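Local coordinates for protein SPD1 nuclease (PDB 2XGR) that probably cleaves DNA as a metal-dependent extracellular nuclease of the His-Me finger class, encoded by a prophage of Streptococcus pyogenes, at residues Thr43-Leu53 with Ser221-Thr229. Sequence-based numbering, arbitrary orientation. Where two conformers were deposited one is given.
Sequences THYKNTVSSKL and SIDENGVTT
Asn225 lies against Val49 and over a face of the Tyr45 ring, and its side chain illustrates how a hairpin turn can meet a loop through an amide that works by packing and through water. From CB, which lies 3.8 Å from Val49 CG2, the chain leaves with CG anti to the carbonyl carbon (chi1 -59°) and runs alongside the Val49 side chain, antiparallel to it. CG then passes the same methyl. At the tip the amide divides its work: OD1 sits 3.3 Å from Val49 CG2 and also 4.3 Å above the centre of the Tyr45 ring, whose opposite face has Thr43 O near its rim, while ND2 turns toward Ser50. There it gives its hydrogens to two waters. One, 3.0 Å from Asn225 ND2, makes a weak bond to Val49 O. The second water oxygen is 2.9 Å from Asn225 ND2; it also bonds Ser50 OG and donates to Asp223 OD2.

Asp223 connects this water network to the only direct hydrogen bond between the segments. Lys52, extended beyond CG, lays CD and CE beside the carboxylate and brings NZ to 2.8 Å from Asp223 OD2, on its anti lone pair. Asp223 OD1 takes the backbone N-H groups of Asn225 (an Asx turn) and Val227 from opposite faces of the carboxylate plane; this braces the type I turn from Asp223 to Gly226. On the side of the main antiparallel sheet, Leu53 CD2 packs on Val227 CG2 at 4.2 Å, beside strands 196-204 and 209-214.

The hairpin joining strands 221-222 and 228-233 thus meets the end of strand 39-46 and the 3-10 segment and loop that follow. Its mixed chemistry, a salt bridge and bridging waters beside apolar packing, implies coupled duties: the carboxylate that shapes the turn also holds lysine and water, and that ion pair probably favours a charged aspartate.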
ATOM      1  N   THR A  43      14.175   7.174 -14.020  1.00 14.75           N
ATOM      2  CA  THR A  43      15.032   6.067 -14.443  1.00 15.35           C
ATOM      3  C   THR A  43      15.300   6.084 -15.964  1.00 17.33           C
ATOM      4  O   THR A  43      16.175   5.356 -16.456  1.00 18.00           O
ATOM      5  CB  THR A  43      14.418   4.731 -14.109  1.00 15.26           C
ATOM      6  OG1 THR A  43      13.259   4.554 -14.919  1.00 15.13           O
ATOM      7  CG2 THR A  43      14.053   4.673 -12.611  1.00 15.19           C
ATOM      8  N   HIS A  44      14.456   6.784 -16.697  1.00 16.08           N
ATOM      9  CA  HIS A  44      14.407   6.665 -18.169  1.00 18.97           C
ATOM     10  C   HIS A  44      14.111   5.276 -18.712  1.00 20.15           C
ATOM     11  O   HIS A  44      14.313   5.034 -19.892  1.00 21.84           O
ATOM     12  CB  HIS A  44      15.700   7.271 -18.802  1.00 19.06           C
ATOM     13  CG  HIS A  44      15.962   8.660 -18.346  1.00 16.46           C
ATOM     14  ND1 HIS A  44      15.190   9.732 -18.731  1.00 18.79           N
ATOM     15  CD2 HIS A  44      16.864   9.147 -17.466  1.00 13.67           C
ATOM     16  CE1 HIS A  44      15.592  10.817 -18.086  1.00 14.80           C
ATOM     17  NE2 HIS A  44      16.620  10.492 -17.330  1.00 20.03           N
ATOM     18  N   TYR A  45      13.575   4.356 -17.895  1.00 17.78           N
ATOM     19  CA  TYR A  45      12.995   3.119 -18.435  1.00 17.60           C
ATOM     20  C   TYR A  45      11.538   3.349 -18.821  1.00 18.28           C
ATOM     21  O   TYR A  45      10.812   3.961 -18.048  1.00 15.93           O
ATOM     22  CB  TYR A  45      12.971   2.051 -17.355  1.00 18.17           C
ATOM     23  CG  TYR A  45      14.311   1.505 -16.969  1.00 26.16           C
ATOM     24  CD1 TYR A  45      15.143   0.933 -17.955  1.00 37.13           C
ATOM     25  CD2 TYR A  45      14.719   1.469 -15.637  1.00 32.00           C
ATOM     26  CE1 TYR A  45      16.383   0.382 -17.624  1.00 38.68           C
ATOM     27  CE2 TYR A  45      15.977   0.933 -15.285  1.00 39.26           C
ATOM     28  CZ  TYR A  45      16.787   0.371 -16.292  1.00 42.81           C
ATOM     29  OH  TYR A  45      18.013  -0.194 -15.975  1.00 39.70           O
ATOM     30  N   LYS A  46      11.092   2.833 -19.975  1.00 17.01           N
ATOM     31  CA  LYS A  46       9.658   2.841 -20.261  1.00 17.40           C
ATOM     32  C   LYS A  46       9.012   1.896 -19.253  1.00 16.82           C
ATOM     33  O   LYS A  46       9.615   0.917 -18.843  1.00 17.04           O
ATOM     34  CB  LYS A  46       9.344   2.359 -21.679  1.00 21.12           C
ATOM     35  CG  LYS A  46       9.723   3.361 -22.769  1.00 24.53           C
ATOM     36  CD  LYS A  46       8.905   4.680 -22.664  1.00 37.53           C
ATOM     37  CE  LYS A  46       9.710   5.858 -23.336  1.00 43.96           C
ATOM     38  NZ  LYS A  46       8.891   7.080 -23.635  1.00 45.00           N
ATOM     39  N   ASN A  47       7.769   2.189 -18.884  1.00 17.09           N
ATOM     40  CA  ASN A  47       7.096   1.350 -17.880  1.00 15.80           C
ATOM     41  C   ASN A  47       6.989  -0.110 -18.352  1.00 16.23           C
ATOM     42  O   ASN A  47       6.894  -1.024 -17.534  1.00 14.25           O
ATOM     43  CB  ASN A  47       5.693   1.930 -17.609  1.00 15.50           C
ATOM     44  CG  ASN A  47       4.816   1.931 -18.855  1.00 14.79           C
ATOM     45  OD1 ASN A  47       4.828   2.905 -19.666  1.00 20.25           O
ATOM     46  ND2 ASN A  47       4.039   0.889 -19.001  1.00 10.96           N
ATOM     47  N   THR A  48       6.999  -0.348 -19.678  1.00 15.73           N
ATOM     48  CA  THR A  48       6.845  -1.697 -20.205  1.00 16.73           C
ATOM     49  C   THR A  48       8.050  -2.584 -19.929  1.00 17.71           C
ATOM     50  O   THR A  48       7.995  -3.816 -20.153  1.00 18.65           O
ATOM     51  CB  THR A  48       6.611  -1.663 -21.761  1.00 17.29           C
ATOM     52  OG1 THR A  48       7.549  -0.747 -22.313  1.00 19.32           O
ATOM     53  CG2 THR A  48       5.181  -1.117 -22.074  1.00 21.84           C
ATOM     54  N   VAL A  49       9.130  -2.024 -19.396  1.00 16.35           N
ATOM     55  CA  VAL A  49      10.232  -2.893 -19.014  1.00 16.65           C
ATOM     56  C   VAL A  49       9.920  -3.755 -17.810  1.00 18.23           C
ATOM     57  O   VAL A  49      10.519  -4.803 -17.635  1.00 15.04           O
ATOM     58  CB  VAL A  49      11.586  -2.185 -18.722  1.00 19.58           C
ATOM     59  CG1 VAL A  49      11.934  -1.225 -19.840  1.00 23.97           C
ATOM     60  CG2 VAL A  49      11.539  -1.472 -17.334  1.00 17.84           C
ATOM     61  N   SER A  50       8.957  -3.315 -16.999  1.00 14.90           N
ATOM     62  CA  SER A  50       8.637  -4.073 -15.772  1.00 15.20           C
ATOM     63  C   SER A  50       7.408  -4.926 -16.022  1.00 16.08           C
ATOM     64  O   SER A  50       6.522  -4.555 -16.766  1.00 19.59           O
ATOM     65  CB  SER A  50       8.294  -3.088 -14.649  1.00 12.02           C
ATOM     66  OG  SER A  50       7.949  -3.860 -13.485  1.00 12.13           O
ATOM     67  N   SER A  51       7.393  -6.105 -15.482  1.00 15.50           N
ATOM     68  CA  SER A  51       6.168  -6.908 -15.518  1.00 15.65           C
ATOM     69  C   SER A  51       5.365  -6.795 -14.233  1.00 13.70           C
ATOM     70  O   SER A  51       4.386  -7.507 -14.049  1.00 15.62           O
ATOM     71  CB  SER A  51       6.536  -8.390 -15.799  1.00 18.01           C
ATOM     72  OG  SER A  51       7.285  -8.951 -14.712  1.00 22.86           O
ATOM     73  N   LYS A  52       5.776  -5.889 -13.349  1.00 12.51           N
ATOM     74  CA  LYS A  52       5.115  -5.743 -12.057  1.00 11.05           C
ATOM     75  C   LYS A  52       3.968  -4.763 -11.985  1.00 10.79           C
ATOM     76  O   LYS A  52       3.270  -4.770 -10.950  1.00 10.07           O
ATOM     77  CB  LYS A  52       6.127  -5.316 -11.003  1.00 10.64           C
ATOM     78  CG  LYS A  52       7.228  -6.381 -10.776  1.00 12.51           C
ATOM     79  CD  LYS A  52       8.128  -5.882  -9.644  1.00 12.30           C
ATOM     80  CE  LYS A  52       9.332  -6.848  -9.397  1.00 12.11           C
ATOM     81  NZ  LYS A  52      10.217  -6.368  -8.278  1.00 12.18           N
ATOM     82  N   LEU A  53       3.755  -3.983 -13.047  1.00  9.99           N
ATOM     83  CA  LEU A  53       2.917  -2.769 -12.963  1.00  6.74           C
ATOM     84  C   LEU A  53       1.619  -2.991 -13.742  1.00 10.97           C
ATOM     85  O   LEU A  53       1.491  -3.997 -14.526  1.00 12.03           O
ATOM     86  CB  LEU A  53       3.673  -1.588 -13.571  1.00  8.45           C
ATOM     87  CG  LEU A  53       5.164  -1.472 -13.121  1.00  8.78           C
ATOM     88  CD1 LEU A  53       5.770  -0.222 -13.724  1.00  9.53           C
ATOM     89  CD2 LEU A  53       5.123  -1.344 -11.572  1.00  9.75           C
ATOM     90  N   SER A 221      13.311  -1.359  -0.927  1.00  8.26           N
ATOM     91  CA  SER A 221      14.195  -2.211  -1.721  1.00 10.58           C
ATOM     92  C   SER A 221      13.823  -1.946  -3.169  1.00 11.65           C
ATOM     93  O   SER A 221      12.673  -2.141  -3.551  1.00 10.74           O
ATOM     94  CB  SER A 221      14.001  -3.689  -1.350  1.00 12.04           C
ATOM     95  OG  SER A 221      14.720  -4.551  -2.271  1.00 14.74           O
ATOM     96  N   ILE A 222      14.813  -1.616  -3.989  1.00  7.83           N
ATOM     97  CA  ILE A 222      14.582  -1.177  -5.348  1.00  9.51           C
ATOM     98  C   ILE A 222      15.029  -2.286  -6.275  1.00  8.62           C
ATOM     99  O   ILE A 222      16.033  -2.927  -6.006  1.00 10.01           O
ATOM    100  CB  ILE A 222      15.390   0.082  -5.636  1.00 13.67           C
ATOM    101  CG1 ILE A 222      15.009   1.155  -4.596  1.00 14.82           C
ATOM    102  CG2 ILE A 222      15.044   0.630  -6.975  1.00 13.17           C
ATOM    103  CD1 ILE A 222      16.248   1.993  -4.177  1.00 25.41           C
ATOM    104  N   ASP A 223      14.218  -2.609  -7.301  1.00  8.16           N
ATOM    105  CA  ASP A 223      14.589  -3.717  -8.198  1.00  9.19           C
ATOM    106  C   ASP A 223      15.343  -3.142  -9.409  1.00  9.96           C
ATOM    107  O   ASP A 223      15.689  -1.945  -9.436  1.00  9.52           O
ATOM    108  CB  ASP A 223      13.335  -4.526  -8.625  1.00  9.78           C
ATOM    109  CG  ASP A 223      12.413  -3.750  -9.607  1.00 11.69           C
ATOM    110  OD1 ASP A 223      12.684  -2.623 -10.115  1.00 10.49           O
ATOM    111  OD2 ASP A 223      11.321  -4.306  -9.810  1.00 12.81           O
ATOM    112  N   GLU A 224      15.639  -3.977 -10.389  0.62 12.70           N
ATOM    113  CA  GLU A 224      16.514  -3.469 -11.426  0.62 14.46           C
ATOM    114  C   GLU A 224      15.839  -2.542 -12.438  0.62 15.22           C
ATOM    115  O   GLU A 224      16.503  -2.057 -13.345  0.62 13.46           O
ATOM    116  CB  GLU A 224      17.318  -4.609 -12.080  0.62 17.07           C
ATOM    117  CG  GLU A 224      16.603  -5.910 -12.412  0.62 19.06           C
ATOM    118  CD  GLU A 224      15.391  -6.351 -11.534  0.62 20.80           C
ATOM    119  OE1 GLU A 224      14.367  -6.548 -12.208  0.62 27.95           O
ATOM    120  OE2 GLU A 224      15.433  -6.558 -10.267  0.50 18.71           O
ATOM    121  N   ASN A 225      14.533  -2.251 -12.243  1.00 13.05           N
ATOM    122  CA  ASN A 225      13.829  -1.226 -13.050  1.00 13.42           C
ATOM    123  C   ASN A 225      13.434  -0.016 -12.241  1.00 15.51           C
ATOM    124  O   ASN A 225      12.708   0.852 -12.719  1.00 14.90           O
ATOM    125  CB  ASN A 225      12.594  -1.835 -13.700  1.00 12.89           C
ATOM    126  CG  ASN A 225      12.931  -2.981 -14.589  1.00 13.58           C
ATOM    127  OD1 ASN A 225      13.844  -2.884 -15.444  1.00 15.99           O
ATOM    128  ND2 ASN A 225      12.199  -4.058 -14.440  1.00 11.00           N
ATOM    129  N   GLY A 226      13.910   0.058 -10.994  1.00 10.97           N
ATOM    130  CA  GLY A 226      13.557   1.188 -10.213  1.00  8.82           C
ATOM    131  C   GLY A 226      12.222   1.124  -9.445  1.00  8.96           C
ATOM    132  O   GLY A 226      11.828   2.125  -8.873  1.00 11.04           O
ATOM    133  N   VAL A 227      11.589  -0.046  -9.446  1.00  6.72           N
ATOM    134  CA  VAL A 227      10.306  -0.247  -8.719  1.00  8.45           C
ATOM    135  C   VAL A 227      10.684  -0.595  -7.274  1.00  8.43           C
ATOM    136  O   VAL A 227      11.568  -1.420  -7.038  1.00  8.86           O
ATOM    137  CB  VAL A 227       9.560  -1.413  -9.359  1.00  8.26           C
ATOM    138  CG1 VAL A 227       8.212  -1.729  -8.546  1.00  6.72           C
ATOM    139  CG2 VAL A 227       9.278  -1.029 -10.823  1.00 11.23           C
ATOM    140  N   THR A 228      10.024   0.051  -6.297  1.00  6.31           N
ATOM    141  CA  THR A 228      10.374  -0.106  -4.870  1.00  7.13           C
ATOM    142  C   THR A 228       9.394  -1.008  -4.170  1.00  7.60           C
ATOM    143  O   THR A 228       8.213  -0.949  -4.478  1.00  7.37           O
ATOM    144  CB  THR A 228      10.340   1.248  -4.174  1.00  6.65           C
ATOM    145  OG1 THR A 228      11.312   2.104  -4.775  1.00  9.81           O
ATOM    146  CG2 THR A 228      10.750   1.165  -2.681  1.00  8.50           C
ATOM    147  N   THR A 229       9.917  -1.924  -3.358  1.00  6.01           N
ATOM    148  CA  THR A 229       9.063  -2.793  -2.556  1.00  6.58           C
ATOM    149  C   THR A 229       9.461  -2.647  -1.100  1.00  8.95           C
ATOM    150  O   THR A 229      10.646  -2.658  -0.781  1.00  8.90           O
ATOM    151  CB  THR A 229       9.247  -4.251  -3.002  1.00  9.35           C
ATOM    152  OG1 THR A 229       8.973  -4.357  -4.411  1.00  9.76           O
ATOM    153  CG2 THR A 229       8.273  -5.249  -2.230  1.00  9.34           C
TER
HETATM  154  O   HOH W   1      12.550  -6.804 -15.645  1.00 41.62           O
HETATM  155  O   HOH W   2      10.332  -4.484 -12.328  1.00 14.03           O